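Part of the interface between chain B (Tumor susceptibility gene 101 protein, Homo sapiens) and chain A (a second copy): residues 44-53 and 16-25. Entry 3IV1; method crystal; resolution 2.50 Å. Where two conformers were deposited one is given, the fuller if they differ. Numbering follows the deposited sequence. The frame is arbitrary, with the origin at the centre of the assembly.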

# COMPACT_ATOMS: atom_id res chain seq x y z
N LEU B 44 3.26 -14.43 -1.01
CA LEU B 44 1.97 -14.94 -1.47
C LEU B 44 2.03 -15.50 -2.88
O LEU B 44 1.48 -16.57 -3.11
CB LEU B 44 0.86 -13.92 -1.34
CG LEU B 44 0.38 -13.63 0.09
CD1 LEU B 44 -0.47 -12.36 0.12
CD2 LEU B 44 -0.40 -14.82 0.67
N GLU B 45 2.73 -14.80 -3.79
CA GLU B 45 2.91 -15.21 -5.18
C GLU B 45 3.71 -16.52 -5.25
O GLU B 45 3.32 -17.41 -6.01
CB GLU B 45 3.57 -14.10 -6.01
CG GLU B 45 3.54 -14.33 -7.51
CD GLU B 45 3.91 -13.12 -8.33
OE1 GLU B 45 5.07 -12.67 -8.26
OE2 GLU B 45 3.02 -12.60 -9.04
N GLU B 46 4.76 -16.67 -4.43
CA GLU B 46 5.57 -17.89 -4.34
C GLU B 46 4.70 -19.08 -3.90
O GLU B 46 4.80 -20.17 -4.49
CB GLU B 46 6.75 -17.69 -3.38
CG GLU B 46 7.90 -16.88 -3.96
CD GLU B 46 8.98 -16.41 -2.99
OE1 GLU B 46 8.81 -16.54 -1.76
OE2 GLU B 46 9.99 -15.88 -3.49
N MSE B 47 3.85 -18.86 -2.88
CA MSE B 47 2.93 -19.84 -2.32
C MSE B 47 1.92 -20.30 -3.41
O MSE B 47 1.70 -21.50 -3.57
CB MSE B 47 2.18 -19.22 -1.12
CG MSE B 47 2.82 -19.45 0.26
SE MSE B 47 1.85 -18.51 1.71
CE MSE B 47 3.06 -17.02 2.02
N VAL B 48 1.35 -19.33 -4.17
CA VAL B 48 0.37 -19.54 -5.25
C VAL B 48 0.97 -20.38 -6.41
O VAL B 48 0.35 -21.35 -6.82
CB VAL B 48 -0.25 -18.19 -5.74
CG1 VAL B 48 -0.92 -18.31 -7.10
CG2 VAL B 48 -1.25 -17.66 -4.72
N THR B 49 2.17 -20.02 -6.89
CA THR B 49 2.90 -20.72 -7.95
C THR B 49 3.18 -22.17 -7.56
O THR B 49 2.84 -23.08 -8.32
CB THR B 49 4.19 -19.95 -8.31
OG1 THR B 49 3.82 -18.62 -8.62
CG2 THR B 49 4.94 -20.55 -9.52
N ARG B 50 3.76 -22.37 -6.35
CA ARG B 50 4.10 -23.66 -5.76
C ARG B 50 2.86 -24.60 -5.72
O ARG B 50 2.93 -25.71 -6.28
CB ARG B 50 4.66 -23.42 -4.34
CG ARG B 50 5.42 -24.58 -3.70
CD ARG B 50 5.76 -24.28 -2.23
NE ARG B 50 6.46 -23.00 -2.05
CZ ARG B 50 6.10 -22.06 -1.19
NH1 ARG B 50 5.03 -22.22 -0.42
NH2 ARG B 50 6.81 -20.94 -1.09
N LEU B 51 1.73 -24.12 -5.13
CA LEU B 51 0.47 -24.85 -5.00
C LEU B 51 -0.18 -25.14 -6.35
O LEU B 51 -0.70 -26.24 -6.53
CB LEU B 51 -0.51 -24.09 -4.13
CG LEU B 51 -0.51 -24.32 -2.64
CD1 LEU B 51 0.84 -24.69 -2.08
CD2 LEU B 51 -1.03 -23.12 -1.98
N ASP B 52 -0.11 -24.20 -7.29
CA ASP B 52 -0.62 -24.41 -8.64
C ASP B 52 0.15 -25.60 -9.31
O ASP B 52 -0.47 -26.48 -9.90
CB ASP B 52 -0.50 -23.12 -9.46
CG ASP B 52 -1.30 -23.16 -10.73
OD1 ASP B 52 -2.52 -22.94 -10.67
OD2 ASP B 52 -0.71 -23.48 -11.79
N GLN B 53 1.48 -25.62 -9.15
CA GLN B 53 2.37 -26.69 -9.64
C GLN B 53 2.09 -28.02 -8.90
O GLN B 53 2.07 -29.08 -9.53
CB GLN B 53 3.84 -26.28 -9.47
CG GLN B 53 4.58 -25.94 -10.78
CD GLN B 53 4.47 -24.49 -11.21
OE1 GLN B 53 3.44 -24.06 -11.74
NE2 GLN B 53 5.56 -23.73 -11.08
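Chain A, residues 16-25: MKEEMDRAQA

Residues 16-25 of chain A lie against residues 44-53 of chain B as one helix packed nearly antiparallel on another, with a short apolar seam flanked by polar side chains that reach across to the partner. Both stretches are helical throughout, with phi near -60° and psi near -45°, and both belong to longer helices that extend beyond these residues at each end. In chain A the backbone repeats the usual i to i-4 pattern, for instance from Gln A24 N to Met A20 O at 3.0 Å and from Ala A23 N to Glu A19 O at 2.9 Å. The N-to-C directions differ by 152°, a signed crossing angle of -152°, and the axes approach to 9.4 Å. Because the chains run in opposed directions, the early residues of chain A meet the late residues of chain B: Lys A17 lies by Asp B52, while Gln A24 reaches Glu B45. The register is set at Asp B52 and Met A20, whose CA atoms are 5.8 Å apart.

The seam illustrates how residues spaced three or four apart place their side chains on one face of a helix. Val B48 and Leu B51 point toward chain A, and Met A20 and Ala A23 point toward chain B. Met A20, a selenomethionine, has the largest area covered by the opposing stretch. With chi1 and chi2 both m, its selenium packs against both apolar residues of chain B, SE being 3.9 Å from Leu B51 CB and 4.3 Å from Val B48 CG2. The same Val B48 CG2 is 3.7 Å from Ala A23 CB, and Val B48 CG1 comes within 3.4 Å of Met A20 O, so the valine packs against backbone as well as side chains.

Polar residues at the borders of such a seam often start sideways and then bend inward, and here several do. Gln A24, with chi1 t and chi2 p, donates from NE2 to Glu B45 OE2 at 2.8 Å with an N-H...acceptor angle of 149°. Its OE1 lies 3.9 Å from Val B48 CG1, so the amide also covers the edge of the apolar cluster. At the other end, Lys A17 extends to the C-terminal part of the chain B stretch, where its NZ donates to the backbone oxygen Asp B52 O at 2.8 Å. The same NZ forms a salt bridge with Asp B52 OD2 at 3.2 Å, its hydrogen bond being weak. Water 1 adds a further link, weakly accepting from Lys A17 NZ at 3.2 Å and donating to Gln B53 OE1 at 3.2 Å.

Asp B52 OD1 also lies 3.3 Å from Met A20 CB. Less favorably, it comes within 3.6 Å of Asp A21 OD1, which brings like charges close together; the lysine at the other carboxylate oxygen of Asp B52 supplies opposite charge nearby.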

# COMPACT_ATOMS: atom_id res chain seq x y z
N MSE A 16 -9.31 -26.02 -6.72
CA MSE A 16 -8.00 -25.58 -6.20
C MSE A 16 -7.22 -24.86 -7.30
O MSE A 16 -6.69 -23.78 -7.07
CB MSE A 16 -7.18 -26.78 -5.68
CG MSE A 16 -7.56 -27.28 -4.30
SE MSE A 16 -6.53 -28.91 -3.84
CE MSE A 16 -7.18 -29.24 -2.02
N LYS A 17 -7.21 -25.44 -8.52
CA LYS A 17 -6.55 -24.90 -9.70
C LYS A 17 -7.17 -23.54 -10.11
O LYS A 17 -6.43 -22.59 -10.36
CB LYS A 17 -6.60 -25.91 -10.86
CG LYS A 17 -5.61 -25.63 -11.98
CD LYS A 17 -4.29 -26.35 -11.77
CE LYS A 17 -3.17 -25.72 -12.57
NZ LYS A 17 -1.88 -26.37 -12.26
N GLU A 18 -8.52 -23.46 -10.13
CA GLU A 18 -9.32 -22.27 -10.46
C GLU A 18 -8.97 -21.11 -9.51
O GLU A 18 -8.77 -19.98 -9.96
CB GLU A 18 -10.83 -22.59 -10.38
CG GLU A 18 -11.65 -22.28 -11.63
CD GLU A 18 -11.26 -22.97 -12.92
OE1 GLU A 18 -10.85 -24.15 -12.88
OE2 GLU A 18 -11.35 -22.31 -13.98
N GLU A 19 -8.87 -21.42 -8.21
CA GLU A 19 -8.53 -20.47 -7.16
C GLU A 19 -7.09 -19.99 -7.26
O GLU A 19 -6.84 -18.81 -7.08
CB GLU A 19 -8.83 -21.05 -5.76
CG GLU A 19 -10.31 -21.27 -5.49
CD GLU A 19 -11.21 -20.06 -5.59
OE1 GLU A 19 -12.29 -20.18 -6.21
OE2 GLU A 19 -10.85 -19.00 -5.04
N MSE A 20 -6.15 -20.88 -7.59
CA MSE A 20 -4.75 -20.50 -7.75
C MSE A 20 -4.57 -19.53 -8.93
O MSE A 20 -3.80 -18.57 -8.83
CB MSE A 20 -3.82 -21.73 -7.87
CG MSE A 20 -3.69 -22.55 -6.56
SE MSE A 20 -3.29 -21.49 -4.93
CE MSE A 20 -5.10 -21.11 -4.27
N ASP A 21 -5.37 -19.74 -10.01
CA ASP A 21 -5.39 -18.88 -11.20
C ASP A 21 -5.91 -17.48 -10.85
O ASP A 21 -5.29 -16.49 -11.24
CB ASP A 21 -6.25 -19.52 -12.33
CG ASP A 21 -5.67 -20.73 -13.05
OD1 ASP A 21 -4.44 -20.97 -12.94
OD2 ASP A 21 -6.43 -21.41 -13.79
N ARG A 22 -7.03 -17.40 -10.09
CA ARG A 22 -7.63 -16.14 -9.66
C ARG A 22 -6.72 -15.38 -8.71
O ARG A 22 -6.60 -14.16 -8.86
CB ARG A 22 -9.01 -16.36 -9.03
CG ARG A 22 -10.13 -16.53 -10.05
CD ARG A 22 -11.45 -16.97 -9.44
NE ARG A 22 -12.14 -15.88 -8.76
CZ ARG A 22 -13.22 -16.04 -8.00
NH1 ARG A 22 -13.72 -17.25 -7.79
NH2 ARG A 22 -13.79 -14.99 -7.41
N ALA A 23 -6.03 -16.09 -7.79
CA ALA A 23 -5.10 -15.48 -6.84
C ALA A 23 -3.92 -14.87 -7.59
O ALA A 23 -3.53 -13.75 -7.27
CB ALA A 23 -4.61 -16.51 -5.82
N GLN A 24 -3.42 -15.56 -8.64
CA GLN A 24 -2.33 -15.04 -9.47
C GLN A 24 -2.70 -13.74 -10.16
O GLN A 24 -1.92 -12.79 -10.14
CB GLN A 24 -1.83 -16.10 -10.48
CG GLN A 24 -0.53 -15.68 -11.21
CD GLN A 24 0.62 -15.37 -10.27
OE1 GLN A 24 1.18 -16.26 -9.61
NE2 GLN A 24 0.99 -14.11 -10.18
N ALA A 25 -3.93 -13.68 -10.74
CA ALA A 25 -4.45 -12.47 -11.39
C ALA A 25 -4.56 -11.33 -10.36
O ALA A 25 -4.16 -10.22 -10.68
CB ALA A 25 -5.80 -12.75 -12.03
O HOH W 1 1.16 -25.89 -13.09